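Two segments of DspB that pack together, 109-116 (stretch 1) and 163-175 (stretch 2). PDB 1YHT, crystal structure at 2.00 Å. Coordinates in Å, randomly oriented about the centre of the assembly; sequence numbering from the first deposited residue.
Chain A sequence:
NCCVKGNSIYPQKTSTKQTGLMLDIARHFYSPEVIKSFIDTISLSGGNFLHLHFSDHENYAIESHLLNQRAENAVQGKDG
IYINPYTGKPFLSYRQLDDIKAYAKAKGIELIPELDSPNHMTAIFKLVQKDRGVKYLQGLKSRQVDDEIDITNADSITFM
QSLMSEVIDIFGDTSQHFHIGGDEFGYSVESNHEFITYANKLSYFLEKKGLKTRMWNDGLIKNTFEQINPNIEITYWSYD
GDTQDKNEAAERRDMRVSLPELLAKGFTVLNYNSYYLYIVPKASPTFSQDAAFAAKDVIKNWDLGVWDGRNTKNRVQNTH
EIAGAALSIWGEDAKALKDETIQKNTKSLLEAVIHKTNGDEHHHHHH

Stretch 1, residues 109-116: IELIPELD
Stretch 2 163-175: LMSEVIDIFGDTS

Pro113, at the centre of the contact, points its CA-to-CB bond toward the helix. Its CB lies over a face of the Phe171 ring, 3.9 Å from the centroid and 18° off the normal, a CH-pi contact suited to the compact, conformationally restricted pyrrolidine ring (C-gamma endo); the same Pro113 CB is 3.7 Å from Val167 CG1. Phe171 (chi1 -71°, chi2 -93°) also meets Leu111 (m, t), whose CB is 3.9 Å from Phe171 CD1.

These meetings follow from the backbone. Strand 110-116, extended (phi -64° to -121°, psi 96° to 147°), runs nearly antiparallel to helix 163-171 (161° between directions, axes 9.6 Å apart at closest approach). Strand alternation turns Leu111, Pro113 and Leu115 toward the helix, and Ile112 and Glu114 away. The helix, mostly near -60/-45, is held by i to i-4 bonds such as Val167 N to Leu163 O (2.9 Å); its spacing of four turns Leu163, Val167 and Phe171 toward the strand. CA atoms pair Leu115 with Met164 (7.3 Å), Pro113 with Val167 (7.5 Å) and Leu111 with Ser175 (5.1 Å).

At the helix's earlier residues, Met164 (m, t, p), Leu163 (t, p) and Val167 (t) offer apolar carbons to buried Leu115 (t, p), whose CD2 is 3.7 Å from Met164 CG and 3.8 Å from Leu163 CG.

Beyond Phe171, Gly172 is the first residue to leave helical phi/psi (46/-138), a positive phi that glycine adopts readily. In the 3-10 segment 173-174, Thr174 (p) donates from OG1 to Phe171 O at 2.6 Å, satisfying its buried hydroxyl. Here backbone meets backbone: Leu111 N donates to Thr174 O (3.0 Å, 164°). A water donates to the same Thr174 O (3.0 Å) and to Ile109 O (2.6 Å), bridging the stretches. Ser175 (t, phi/psi -128/126) places its CA 3.3 Å from Leu111 O and its OG 3.4 Å from Pro113 CD.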

ATOM      1  N   ILE A 109      17.067   0.812  -4.041  1.00  9.28           N
ATOM      2  CA  ILE A 109      15.644   0.540  -3.826  1.00  9.15           C
ATOM      3  C   ILE A 109      14.966   1.716  -3.118  1.00  8.24           C
ATOM      4  O   ILE A 109      15.267   2.037  -1.962  1.00  9.79           O
ATOM      5  CB  ILE A 109      15.412  -0.803  -3.039  1.00  9.56           C
ATOM      6  CG1 ILE A 109      16.180  -1.965  -3.724  1.00  9.49           C
ATOM      7  CG2 ILE A 109      13.930  -1.104  -2.929  1.00  7.39           C
ATOM      8  CD1 ILE A 109      15.901  -2.094  -5.180  1.00  7.57           C
ATOM      9  N   GLU A 110      14.085   2.358  -3.855  1.00  7.61           N
ATOM     10  CA  GLU A 110      13.191   3.375  -3.348  1.00  7.36           C
ATOM     11  C   GLU A 110      12.203   2.812  -2.325  1.00  6.75           C
ATOM     12  O   GLU A 110      11.642   1.733  -2.506  1.00  6.77           O
ATOM     13  CB  GLU A 110      12.373   3.974  -4.496  1.00  7.36           C
ATOM     14  CG  GLU A 110      11.560   5.190  -4.064  1.00  7.36           C
ATOM     15  CD  GLU A 110      10.546   5.673  -5.069  1.00  5.56           C
ATOM     16  OE1 GLU A 110      10.346   5.065  -6.130  1.00  9.39           O
ATOM     17  OE2 GLU A 110       9.946   6.706  -4.759  1.00  7.75           O
ATOM     18  N   LEU A 111      12.020   3.535  -1.235  1.00  7.08           N
ATOM     19  CA  LEU A 111      11.005   3.210  -0.213  1.00  6.14           C
ATOM     20  C   LEU A 111       9.793   4.103  -0.458  1.00  6.15           C
ATOM     21  O   LEU A 111       9.920   5.323  -0.504  1.00  6.74           O
ATOM     22  CB  LEU A 111      11.574   3.458   1.162  1.00  6.92           C
ATOM     23  CG  LEU A 111      12.846   2.630   1.501  1.00 10.29           C
ATOM     24  CD1 LEU A 111      13.336   2.856   2.962  1.00  9.04           C
ATOM     25  CD2 LEU A 111      12.573   1.155   1.299  1.00  9.32           C
ATOM     26  N   ILE A 112       8.627   3.501  -0.633  1.00  5.25           N
ATOM     27  CA  ILE A 112       7.421   4.252  -0.828  1.00  4.66           C
ATOM     28  C   ILE A 112       6.530   4.004   0.397  1.00  5.49           C
ATOM     29  O   ILE A 112       5.889   2.965   0.500  1.00  4.88           O
ATOM     30  CB  ILE A 112       6.705   3.900  -2.143  1.00  4.46           C
ATOM     31  CG1 ILE A 112       7.682   4.030  -3.319  1.00  4.92           C
ATOM     32  CG2 ILE A 112       5.389   4.709  -2.292  1.00  4.89           C
ATOM     33  CD1 ILE A 112       7.167   3.566  -4.699  1.00  5.00           C
ATOM     34  N   PRO A 113       6.466   4.980   1.315  1.00  6.42           N
ATOM     35  CA  PRO A 113       5.529   4.787   2.438  1.00  6.56           C
ATOM     36  C   PRO A 113       4.083   4.918   1.982  1.00  6.75           C
ATOM     37  O   PRO A 113       3.804   5.726   1.099  1.00  7.49           O
ATOM     38  CB  PRO A 113       5.919   5.901   3.429  1.00  6.36           C
ATOM     39  CG  PRO A 113       6.330   7.076   2.507  1.00  7.84           C
ATOM     40  CD  PRO A 113       7.166   6.288   1.405  1.00  7.73           C
ATOM     41  N   GLU A 114       3.177   4.148   2.607  1.00  7.11           N
ATOM     42  CA  GLU A 114       1.742   4.253   2.401  1.00  7.37           C
ATOM     43  C   GLU A 114       1.064   4.564   3.702  1.00  7.63           C
ATOM     44  O   GLU A 114       1.025   3.722   4.620  1.00  7.12           O
ATOM     45  CB  GLU A 114       1.086   2.980   1.790  1.00  7.47           C
ATOM     46  CG  GLU A 114      -0.398   3.197   1.466  1.00  8.72           C
ATOM     47  CD  GLU A 114      -1.176   1.987   0.979  1.00 10.59           C
ATOM     48  OE1 GLU A 114      -0.579   0.949   0.612  1.00  9.41           O
ATOM     49  OE2 GLU A 114      -2.435   2.084   1.012  1.00  8.51           O
ATOM     50  N   LEU A 115       0.479   5.762   3.761  1.00  7.71           N
ATOM     51  CA  LEU A 115      -0.361   6.159   4.874  1.00  7.39           C
ATOM     52  C   LEU A 115      -1.786   6.119   4.344  1.00  7.23           C
ATOM     53  O   LEU A 115      -2.225   7.038   3.697  1.00  6.56           O
ATOM     54  CB  LEU A 115       0.048   7.564   5.359  1.00  7.60           C
ATOM     55  CG  LEU A 115      -0.530   8.032   6.690  1.00 10.62           C
ATOM     56  CD1 LEU A 115       0.048   7.224   7.835  1.00  9.21           C
ATOM     57  CD2 LEU A 115      -0.291   9.532   6.880  1.00 11.09           C
ATOM     58  N   ASP A 116      -2.476   5.006   4.588  1.00  7.09           N
ATOM     59  CA  ASP A 116      -3.747   4.755   3.949  1.00  7.66           C
ATOM     60  C   ASP A 116      -4.854   5.597   4.633  1.00  7.27           C
ATOM     61  O   ASP A 116      -4.837   5.833   5.850  1.00  9.00           O
ATOM     62  CB  ASP A 116      -4.085   3.249   3.956  1.00  6.36           C
ATOM     63  CG  ASP A 116      -5.109   2.861   2.908  1.00 10.15           C
ATOM     64  OD1 ASP A 116      -5.781   3.767   2.338  1.00  9.74           O
ATOM     65  OD2 ASP A 116      -5.264   1.621   2.690  1.00  5.24           O
ATOM     66  N   LEU A 163       0.609  14.285   9.963  1.00  5.35           N
ATOM     67  CA  LEU A 163       1.146  12.918  10.042  1.00  5.50           C
ATOM     68  C   LEU A 163       1.932  12.591   8.759  1.00  5.63           C
ATOM     69  O   LEU A 163       3.051  12.055   8.801  1.00  4.45           O
ATOM     70  CB  LEU A 163       0.017  11.892  10.251  1.00  5.79           C
ATOM     71  CG  LEU A 163       0.399  10.436  10.516  1.00  6.20           C
ATOM     72  CD1 LEU A 163       1.395  10.297  11.742  1.00  6.21           C
ATOM     73  CD2 LEU A 163      -0.893   9.623  10.734  1.00  6.18           C
ATOM     74  N   MET A 164       1.411  13.014   7.617  1.00  5.80           N
ATOM     75  CA  MET A 164       2.187  12.866   6.373  1.00  5.72           C
ATOM     76  C   MET A 164       3.556  13.533   6.467  1.00  6.46           C
ATOM     77  O   MET A 164       4.558  12.936   6.057  1.00  6.14           O
ATOM     78  CB  MET A 164       1.429  13.416   5.181  1.00  5.87           C
ATOM     79  CG  MET A 164       0.157  12.639   4.837  1.00  7.16           C
ATOM     80  SD  MET A 164      -0.898  13.575   3.660  1.00  8.50           S
ATOM     81  CE  MET A 164       0.095  13.482   2.166  1.00 12.13           C
ATOM     82  N   SER A 165       3.612  14.745   7.029  1.00  6.37           N
ATOM     83  CA  SER A 165       4.905  15.443   7.206  1.00  6.00           C
ATOM     84  C   SER A 165       5.919  14.657   8.044  1.00  5.87           C
ATOM     85  O   SER A 165       7.121  14.622   7.746  1.00  5.20           O
ATOM     86  CB  SER A 165       4.665  16.816   7.839  1.00  6.75           C
ATOM     87  OG  SER A 165       3.941  17.645   6.939  1.00  8.75           O
ATOM     88  N   GLU A 166       5.432  14.047   9.130  1.00  6.30           N
ATOM     89  CA  GLU A 166       6.257  13.194   9.961  1.00  5.93           C
ATOM     90  C   GLU A 166       6.774  11.970   9.193  1.00  6.62           C
ATOM     91  O   GLU A 166       7.965  11.617   9.264  1.00  7.11           O
ATOM     92  CB  GLU A 166       5.449  12.756  11.170  1.00  6.66           C
ATOM     93  CG  GLU A 166       6.289  11.906  12.125  1.00  7.21           C
ATOM     94  CD  GLU A 166       5.528  11.478  13.357  1.00  8.38           C
ATOM     95  OE1 GLU A 166       4.886  10.413  13.299  1.00  6.04           O
ATOM     96  OE2 GLU A 166       5.620  12.184  14.365  1.00  6.68           O
ATOM     97  N   VAL A 167       5.879  11.315   8.463  1.00  6.15           N
ATOM     98  CA  VAL A 167       6.246  10.123   7.649  1.00  5.90           C
ATOM     99  C   VAL A 167       7.274  10.495   6.572  1.00  7.16           C
ATOM    100  O   VAL A 167       8.299   9.818   6.383  1.00  8.06           O
ATOM    101  CB  VAL A 167       5.013   9.445   7.085  1.00  4.98           C
ATOM    102  CG1 VAL A 167       5.402   8.396   6.064  1.00  5.96           C
ATOM    103  CG2 VAL A 167       4.185   8.809   8.203  1.00  3.92           C
ATOM    104  N   ILE A 168       7.057  11.636   5.940  1.00  7.44           N
ATOM    105  CA  ILE A 168       8.023  12.175   4.981  1.00  6.70           C
ATOM    106  C   ILE A 168       9.386  12.416   5.615  1.00  6.63           C
ATOM    107  O   ILE A 168      10.422  12.003   5.070  1.00  6.92           O
ATOM    108  CB  ILE A 168       7.452  13.472   4.336  1.00  7.04           C
ATOM    109  CG1 ILE A 168       6.293  13.098   3.460  1.00  5.73           C
ATOM    110  CG2 ILE A 168       8.518  14.217   3.501  1.00  6.69           C
ATOM    111  CD1 ILE A 168       5.489  14.242   2.951  1.00  8.02           C
ATOM    112  N   ASP A 169       9.406  13.032   6.791  1.00  6.15           N
ATOM    113  CA  ASP A 169      10.654  13.248   7.533  1.00  6.13           C
ATOM    114  C   ASP A 169      11.389  11.945   7.902  1.00  6.59           C
ATOM    115  O   ASP A 169      12.621  11.853   7.805  1.00  6.28           O
ATOM    116  CB  ASP A 169      10.402  14.011   8.822  1.00  5.87           C
ATOM    117  CG  ASP A 169      10.090  15.483   8.586  1.00 10.24           C
ATOM    118  OD1 ASP A 169      10.296  15.978   7.471  1.00 13.82           O
ATOM    119  OD2 ASP A 169       9.668  16.134   9.534  1.00 13.81           O
ATOM    120  N   ILE A 170      10.634  10.944   8.311  1.00  7.35           N
ATOM    121  CA  ILE A 170      11.177   9.618   8.641  1.00  7.92           C
ATOM    122  C   ILE A 170      11.868   8.930   7.441  1.00  7.34           C
ATOM    123  O   ILE A 170      12.987   8.473   7.564  1.00  6.38           O
ATOM    124  CB  ILE A 170      10.079   8.705   9.199  1.00  7.34           C
ATOM    125  CG1 ILE A 170       9.607   9.171  10.583  1.00 11.47           C
ATOM    126  CG2 ILE A 170      10.548   7.251   9.342  1.00 10.44           C
ATOM    127  CD1 ILE A 170       8.257   8.463  11.038  1.00  9.92           C
ATOM    128  N   PHE A 171      11.205   8.881   6.287  1.00  8.23           N
ATOM    129  CA  PHE A 171      11.763   8.210   5.102  1.00  8.22           C
ATOM    130  C   PHE A 171      12.800   9.081   4.382  1.00  8.58           C
ATOM    131  O   PHE A 171      13.713   8.564   3.721  1.00  7.54           O
ATOM    132  CB  PHE A 171      10.641   7.723   4.170  1.00  9.11           C
ATOM    133  CG  PHE A 171       9.892   6.559   4.747  1.00  9.12           C
ATOM    134  CD1 PHE A 171      10.272   5.245   4.430  1.00 14.22           C
ATOM    135  CD2 PHE A 171       8.919   6.751   5.703  1.00  8.30           C
ATOM    136  CE1 PHE A 171       9.639   4.154   5.018  1.00 12.29           C
ATOM    137  CE2 PHE A 171       8.279   5.655   6.325  1.00  5.86           C
ATOM    138  CZ  PHE A 171       8.616   4.381   5.985  1.00 10.74           C
ATOM    139  N   GLY A 172      12.663  10.395   4.522  1.00  9.10           N
ATOM    140  CA  GLY A 172      13.592  11.351   3.908  1.00  9.85           C
ATOM    141  C   GLY A 172      13.909  11.042   2.434  1.00  9.42           C
ATOM    142  O   GLY A 172      13.022  10.662   1.683  1.00  9.18           O
ATOM    143  N   ASP A 173      15.182  11.165   2.033  1.00  9.91           N
ATOM    144  CA  ASP A 173      15.536  11.047   0.593  1.00 10.75           C
ATOM    145  C   ASP A 173      15.527   9.624   0.005  1.00 11.01           C
ATOM    146  O   ASP A 173      15.895   9.437  -1.153  1.00 10.96           O
ATOM    147  CB  ASP A 173      16.880  11.776   0.273  1.00 11.75           C
ATOM    148  CG  ASP A 173      18.095  11.089   0.850  1.00 11.81           C
ATOM    149  OD1 ASP A 173      18.017   9.992   1.447  1.00 12.87           O
ATOM    150  OD2 ASP A 173      19.181  11.662   0.688  1.00 17.59           O
ATOM    151  N   THR A 174      15.103   8.632   0.788  1.00 10.34           N
ATOM    152  CA  THR A 174      14.928   7.271   0.257  1.00 11.00           C
ATOM    153  C   THR A 174      13.657   7.156  -0.572  1.00  9.87           C
ATOM    154  O   THR A 174      13.443   6.136  -1.231  1.00 10.54           O
ATOM    155  CB  THR A 174      14.865   6.222   1.374  1.00 11.10           C
ATOM    156  OG1 THR A 174      13.674   6.415   2.175  1.00  8.66           O
ATOM    157  CG2 THR A 174      16.128   6.299   2.244  1.00 11.67           C
ATOM    158  N   SER A 175      12.826   8.212  -0.552  1.00 10.13           N
ATOM    159  CA  SER A 175      11.472   8.165  -1.077  1.00  9.62           C
ATOM    160  C   SER A 175      11.269   9.304  -2.055  1.00  9.85           C
ATOM    161  O   SER A 175      11.537  10.456  -1.720  1.00  8.79           O
ATOM    162  CB  SER A 175      10.459   8.256   0.088  1.00  9.81           C
ATOM    163  OG  SER A 175       9.136   8.340  -0.430  1.00 12.50           O
TER
HETATM  164  O   HOH W   1      16.014   4.530  -1.511  1.00 15.54           O